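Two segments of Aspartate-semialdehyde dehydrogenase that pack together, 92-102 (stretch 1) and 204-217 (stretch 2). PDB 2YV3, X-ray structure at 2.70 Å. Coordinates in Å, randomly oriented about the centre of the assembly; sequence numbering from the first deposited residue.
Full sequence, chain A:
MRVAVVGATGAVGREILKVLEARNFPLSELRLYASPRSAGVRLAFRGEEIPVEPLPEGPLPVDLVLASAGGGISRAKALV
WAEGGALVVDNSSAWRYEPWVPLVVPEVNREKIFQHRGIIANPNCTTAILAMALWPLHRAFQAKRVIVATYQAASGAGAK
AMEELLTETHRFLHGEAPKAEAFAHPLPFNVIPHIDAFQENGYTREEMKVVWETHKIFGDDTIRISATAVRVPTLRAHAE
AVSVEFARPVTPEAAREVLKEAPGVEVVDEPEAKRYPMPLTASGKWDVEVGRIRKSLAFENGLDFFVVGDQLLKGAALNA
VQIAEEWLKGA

Stretch 1 (92-102) SSAWRYEPWVP
Stretch 2 204-217: TREEMKVVWETHKI

What backbone shapes meet here? Stretch 2 is a helix from Arg205 to Ile217 that continues later in the chain, with a wider pi-type turn at 215-217, the last residues of the stretch. Thr204 is the N-cap: with chi1 p, its OG1 accepts from Glu207 N at 3.2 Å. Stretch 1 has no regular helix or strand; it folds through two consecutive type I turns, Trp95 to Glu98 and Glu98 to Val101, the second closed by Val101 N to Glu98 O at 2.9 Å. Arg96 and Tyr97, the middle of the first turn, have phi/psi of -53/-53 and -91/40. The CA atoms come closest at Tyr97 and Trp212, 7.8 Å apart, and the two segments together bury 440 Å². Arg205, Lys209, Trp212, Glu213 and Lys216 make the contact; apart from the neighbours Trp212 and Glu213, successive members are three or four residues apart, so they share one side of the helix.

How does the helix grip the turns through hydrogen bonds? Lys216 does most of this work. Its CA-to-CB bond points toward stretch 1 and its chain is fully extended, chi1 to chi4 all t, so the ammonium reaches the carbonyl oxygens of the turns. Lys216 NZ donates to Arg96 O and to Val101 O, both at 2.8 Å, and weakly to Glu98 O at 3.4 Å. A lysine suits the place because its long arm carries several N-H groups to a cluster of backbone acceptors. Near the start of the helix, Arg205 (chi1 t, chi2 124°, chi3 t) starts sideways but its end comes nearer, and Arg205 NH2 makes a weak bond to Ser93 OG, 2.8 Å with an N-H...O angle of 129°. Ser93, chi1 t, also shares a hydrogen bond with its own stretch, Ser93 OG to Tyr97 OH at 2.8 Å.

How are the buried charges arranged? Arg96 is buried and its CA-to-CB bond points toward the helix, with chi1 m and chi2 and chi3 t. Arg96 NH1 lies 3.0 Å from Glu213 OE1 in a salt bridge, but the oxygen sits over a face of the guanidinium, so the attraction is one of charge alone. Glu213 reaches it with chi1 m and chi2 t. Lys209 (m, t, p, t) brings a like charge close, Arg96 NH1 to Lys209 NZ being 3.5 Å; acidic partners offset this crowding, since Lys209 NZ also forms a salt bridge with Glu206 OE1 at 3.2 Å.

What does the aromatic pair contribute? Tyr97, with chi1 -35° and chi2 -62°, leaves the turn sideways, yet its end comes nearer the helix, and 93 Å² of the residue is covered. Trp212, chi1 m and chi2 -28°, turns its edge to the tyrosine's face: the centroids of the Tyr97 ring and the Trp212 six-membered ring are 5.9 Å apart, the planes meet at 76°, and Tyr97 CE1 to Trp212 CE3 is 4.5 Å. Arg205 NH2 lies at the tyrosine ring's edge, 3.3 Å from Tyr97 CE2. Tyrosine thus combines a broad apolar face for Trp212 with a hydroxyl for Ser93.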

# COMPACT_ATOMS: atom_id res chain seq x y z
N SER A 92 -10.36 -1.61 23.07
CA SER A 92 -11.20 -2.45 22.23
C SER A 92 -12.27 -1.58 21.62
O SER A 92 -12.37 -0.39 21.93
CB SER A 92 -11.87 -3.55 23.06
OG SER A 92 -13.12 -3.12 23.57
N SER A 93 -13.06 -2.18 20.74
CA SER A 93 -14.16 -1.48 20.10
C SER A 93 -15.40 -2.12 20.69
O SER A 93 -15.94 -3.09 20.15
CB SER A 93 -14.14 -1.67 18.59
OG SER A 93 -14.98 -0.70 17.99
N ALA A 94 -15.81 -1.59 21.83
CA ALA A 94 -16.96 -2.11 22.54
C ALA A 94 -17.78 -0.92 22.98
O ALA A 94 -19.01 -0.95 22.92
CB ALA A 94 -16.51 -2.91 23.74
N TRP A 95 -17.09 0.14 23.39
CA TRP A 95 -17.74 1.36 23.84
C TRP A 95 -17.47 2.60 22.96
O TRP A 95 -18.00 3.67 23.22
CB TRP A 95 -17.31 1.66 25.28
CG TRP A 95 -17.46 0.49 26.17
CD1 TRP A 95 -16.47 -0.34 26.61
CD2 TRP A 95 -18.67 -0.01 26.72
NE1 TRP A 95 -16.99 -1.33 27.38
CE2 TRP A 95 -18.35 -1.16 27.47
CE3 TRP A 95 -20.02 0.39 26.65
CZ2 TRP A 95 -19.31 -1.91 28.15
CZ3 TRP A 95 -20.97 -0.36 27.33
CH2 TRP A 95 -20.61 -1.50 28.07
N ARG A 96 -16.65 2.42 21.92
CA ARG A 96 -16.28 3.50 21.00
C ARG A 96 -17.44 4.26 20.38
O ARG A 96 -17.49 5.48 20.44
CB ARG A 96 -15.45 2.96 19.84
CG ARG A 96 -13.98 2.74 20.10
CD ARG A 96 -13.38 2.15 18.84
NE ARG A 96 -12.07 1.55 19.07
CZ ARG A 96 -11.48 0.75 18.20
NH1 ARG A 96 -12.08 0.47 17.05
NH2 ARG A 96 -10.30 0.21 18.47
N TYR A 97 -18.36 3.52 19.78
CA TYR A 97 -19.50 4.14 19.12
C TYR A 97 -20.67 4.29 20.05
O TYR A 97 -21.80 4.09 19.65
CB TYR A 97 -19.89 3.31 17.90
CG TYR A 97 -18.66 2.71 17.25
CD1 TYR A 97 -17.66 3.53 16.73
CD2 TYR A 97 -18.43 1.34 17.30
CE1 TYR A 97 -16.46 3.01 16.30
CE2 TYR A 97 -17.22 0.81 16.87
CZ TYR A 97 -16.24 1.66 16.36
OH TYR A 97 -15.05 1.14 15.92
N GLU A 98 -20.40 4.66 21.29
CA GLU A 98 -21.49 4.84 22.25
C GLU A 98 -21.53 6.29 22.75
O GLU A 98 -20.54 6.80 23.26
CB GLU A 98 -21.32 3.85 23.40
CG GLU A 98 -20.61 2.53 23.02
CD GLU A 98 -21.23 1.76 21.83
OE1 GLU A 98 -22.46 1.53 21.82
OE2 GLU A 98 -20.47 1.38 20.90
N PRO A 99 -22.68 6.97 22.57
CA PRO A 99 -23.03 8.35 22.93
C PRO A 99 -22.61 8.89 24.32
O PRO A 99 -22.63 10.10 24.57
CB PRO A 99 -24.54 8.37 22.76
CG PRO A 99 -24.74 7.45 21.61
CD PRO A 99 -23.84 6.30 21.94
N TRP A 100 -22.23 8.00 25.23
CA TRP A 100 -21.85 8.45 26.56
C TRP A 100 -20.35 8.33 26.82
O TRP A 100 -19.87 8.77 27.87
CB TRP A 100 -22.65 7.64 27.61
CG TRP A 100 -22.03 6.31 28.01
CD1 TRP A 100 -20.89 6.12 28.73
CD2 TRP A 100 -22.59 5.01 27.80
NE1 TRP A 100 -20.71 4.78 28.99
CE2 TRP A 100 -21.74 4.08 28.43
CE3 TRP A 100 -23.73 4.53 27.14
CZ2 TRP A 100 -21.99 2.71 28.43
CZ3 TRP A 100 -23.98 3.16 27.14
CH2 TRP A 100 -23.11 2.27 27.78
N VAL A 101 -19.63 7.73 25.88
CA VAL A 101 -18.19 7.55 26.03
C VAL A 101 -17.34 8.38 25.09
O VAL A 101 -17.52 8.33 23.88
CB VAL A 101 -17.77 6.08 25.81
CG1 VAL A 101 -16.33 5.88 26.27
CG2 VAL A 101 -18.72 5.14 26.53
N PRO A 102 -16.38 9.14 25.64
CA PRO A 102 -15.52 9.96 24.80
C PRO A 102 -14.48 9.10 24.09
O PRO A 102 -13.94 8.17 24.69
CB PRO A 102 -14.88 10.90 25.80
CG PRO A 102 -14.76 10.03 27.01
CD PRO A 102 -16.11 9.37 27.06
N THR A 204 -14.89 -2.56 4.73
CA THR A 204 -14.69 -3.49 5.83
C THR A 204 -14.83 -2.69 7.12
O THR A 204 -14.74 -1.46 7.10
CB THR A 204 -13.28 -4.15 5.78
OG1 THR A 204 -12.28 -3.19 6.15
CG2 THR A 204 -13.00 -4.67 4.37
N ARG A 205 -15.07 -3.38 8.23
CA ARG A 205 -15.23 -2.69 9.51
C ARG A 205 -14.01 -1.82 9.76
O ARG A 205 -14.13 -0.74 10.30
CB ARG A 205 -15.40 -3.70 10.66
CG ARG A 205 -15.21 -3.12 12.06
CD ARG A 205 -16.42 -3.35 12.98
NE ARG A 205 -16.14 -2.92 14.36
CZ ARG A 205 -17.03 -2.87 15.34
NH1 ARG A 205 -18.29 -3.22 15.13
NH2 ARG A 205 -16.67 -2.45 16.55
N GLU A 206 -12.84 -2.29 9.35
CA GLU A 206 -11.62 -1.51 9.53
C GLU A 206 -11.73 -0.19 8.76
O GLU A 206 -11.63 0.88 9.33
CB GLU A 206 -10.41 -2.29 9.03
CG GLU A 206 -9.08 -1.72 9.45
CD GLU A 206 -8.72 -2.03 10.89
OE1 GLU A 206 -9.56 -2.55 11.67
OE2 GLU A 206 -7.56 -1.74 11.25
N GLU A 207 -11.94 -0.29 7.45
CA GLU A 207 -12.09 0.88 6.61
C GLU A 207 -13.10 1.85 7.22
O GLU A 207 -12.79 3.03 7.41
CB GLU A 207 -12.57 0.47 5.21
CG GLU A 207 -11.55 -0.33 4.45
CD GLU A 207 -12.06 -0.93 3.16
OE1 GLU A 207 -12.96 -1.79 3.21
OE2 GLU A 207 -11.57 -0.54 2.08
N MET A 208 -14.28 1.33 7.54
CA MET A 208 -15.38 2.12 8.11
C MET A 208 -15.07 2.90 9.38
O MET A 208 -15.73 3.91 9.67
CB MET A 208 -16.60 1.23 8.33
CG MET A 208 -17.38 1.04 7.05
SD MET A 208 -17.36 2.60 6.13
CE MET A 208 -18.46 3.62 7.09
N LYS A 209 -14.06 2.45 10.10
CA LYS A 209 -13.63 3.08 11.34
C LYS A 209 -12.91 4.38 11.02
O LYS A 209 -13.12 5.38 11.71
CB LYS A 209 -12.74 2.11 12.10
CG LYS A 209 -13.52 0.90 12.57
CD LYS A 209 -12.66 -0.33 12.81
CE LYS A 209 -11.78 -0.22 14.05
NZ LYS A 209 -11.06 -1.49 14.34
N VAL A 210 -12.09 4.38 9.97
CA VAL A 210 -11.35 5.59 9.59
C VAL A 210 -12.33 6.74 9.51
O VAL A 210 -11.94 7.89 9.65
CB VAL A 210 -10.64 5.43 8.20
CG1 VAL A 210 -9.94 6.74 7.81
CG2 VAL A 210 -9.63 4.28 8.26
N VAL A 211 -13.61 6.43 9.30
CA VAL A 211 -14.67 7.43 9.19
C VAL A 211 -15.43 7.69 10.50
O VAL A 211 -15.36 8.80 11.04
CB VAL A 211 -15.70 7.03 8.13
CG1 VAL A 211 -16.53 8.25 7.74
CG2 VAL A 211 -15.00 6.43 6.92
N TRP A 212 -16.16 6.70 11.00
CA TRP A 212 -16.94 6.87 12.24
C TRP A 212 -16.09 7.40 13.41
O TRP A 212 -16.57 8.17 14.25
CB TRP A 212 -17.58 5.55 12.67
CG TRP A 212 -18.39 4.87 11.60
CD1 TRP A 212 -19.06 5.47 10.57
CD2 TRP A 212 -18.66 3.47 11.49
NE1 TRP A 212 -19.72 4.52 9.83
CE2 TRP A 212 -19.49 3.29 10.37
CE3 TRP A 212 -18.27 2.35 12.24
CZ2 TRP A 212 -19.95 2.03 9.98
CZ3 TRP A 212 -18.73 1.10 11.85
CH2 TRP A 212 -19.56 0.95 10.73
N GLU A 213 -14.84 6.98 13.47
CA GLU A 213 -13.98 7.45 14.54
C GLU A 213 -13.58 8.89 14.31
O GLU A 213 -13.54 9.68 15.26
CB GLU A 213 -12.75 6.56 14.68
CG GLU A 213 -13.04 5.23 15.35
CD GLU A 213 -11.83 4.34 15.38
OE1 GLU A 213 -11.83 3.38 16.18
OE2 GLU A 213 -10.89 4.59 14.58
N THR A 214 -13.28 9.24 13.06
CA THR A 214 -12.89 10.61 12.71
C THR A 214 -14.08 11.56 12.95
O THR A 214 -13.97 12.58 13.64
CB THR A 214 -12.46 10.72 11.22
OG1 THR A 214 -11.34 9.87 10.97
CG2 THR A 214 -12.08 12.15 10.88
N HIS A 215 -15.22 11.21 12.37
CA HIS A 215 -16.43 12.00 12.50
C HIS A 215 -16.77 12.33 13.95
O HIS A 215 -17.46 13.32 14.22
CB HIS A 215 -17.58 11.26 11.83
CG HIS A 215 -17.58 11.36 10.34
ND1 HIS A 215 -18.57 10.79 9.56
CD2 HIS A 215 -16.76 12.02 9.49
CE1 HIS A 215 -18.36 11.11 8.29
NE2 HIS A 215 -17.26 11.85 8.22
N LYS A 216 -16.28 11.53 14.88
CA LYS A 216 -16.53 11.76 16.30
C LYS A 216 -15.32 12.37 17.01
O LYS A 216 -15.46 13.32 17.79
CB LYS A 216 -16.92 10.45 17.00
CG LYS A 216 -17.17 10.60 18.50
CD LYS A 216 -17.35 9.26 19.17
CE LYS A 216 -17.72 9.42 20.62
NZ LYS A 216 -18.22 8.13 21.18
N ILE A 217 -14.14 11.82 16.74
CA ILE A 217 -12.90 12.30 17.34
C ILE A 217 -12.68 13.77 16.98
O ILE A 217 -12.04 14.52 17.70
CB ILE A 217 -11.69 11.46 16.86
CG1 ILE A 217 -11.83 10.02 17.38
CG2 ILE A 217 -10.37 12.07 17.34
CD1 ILE A 217 -10.94 9.04 16.70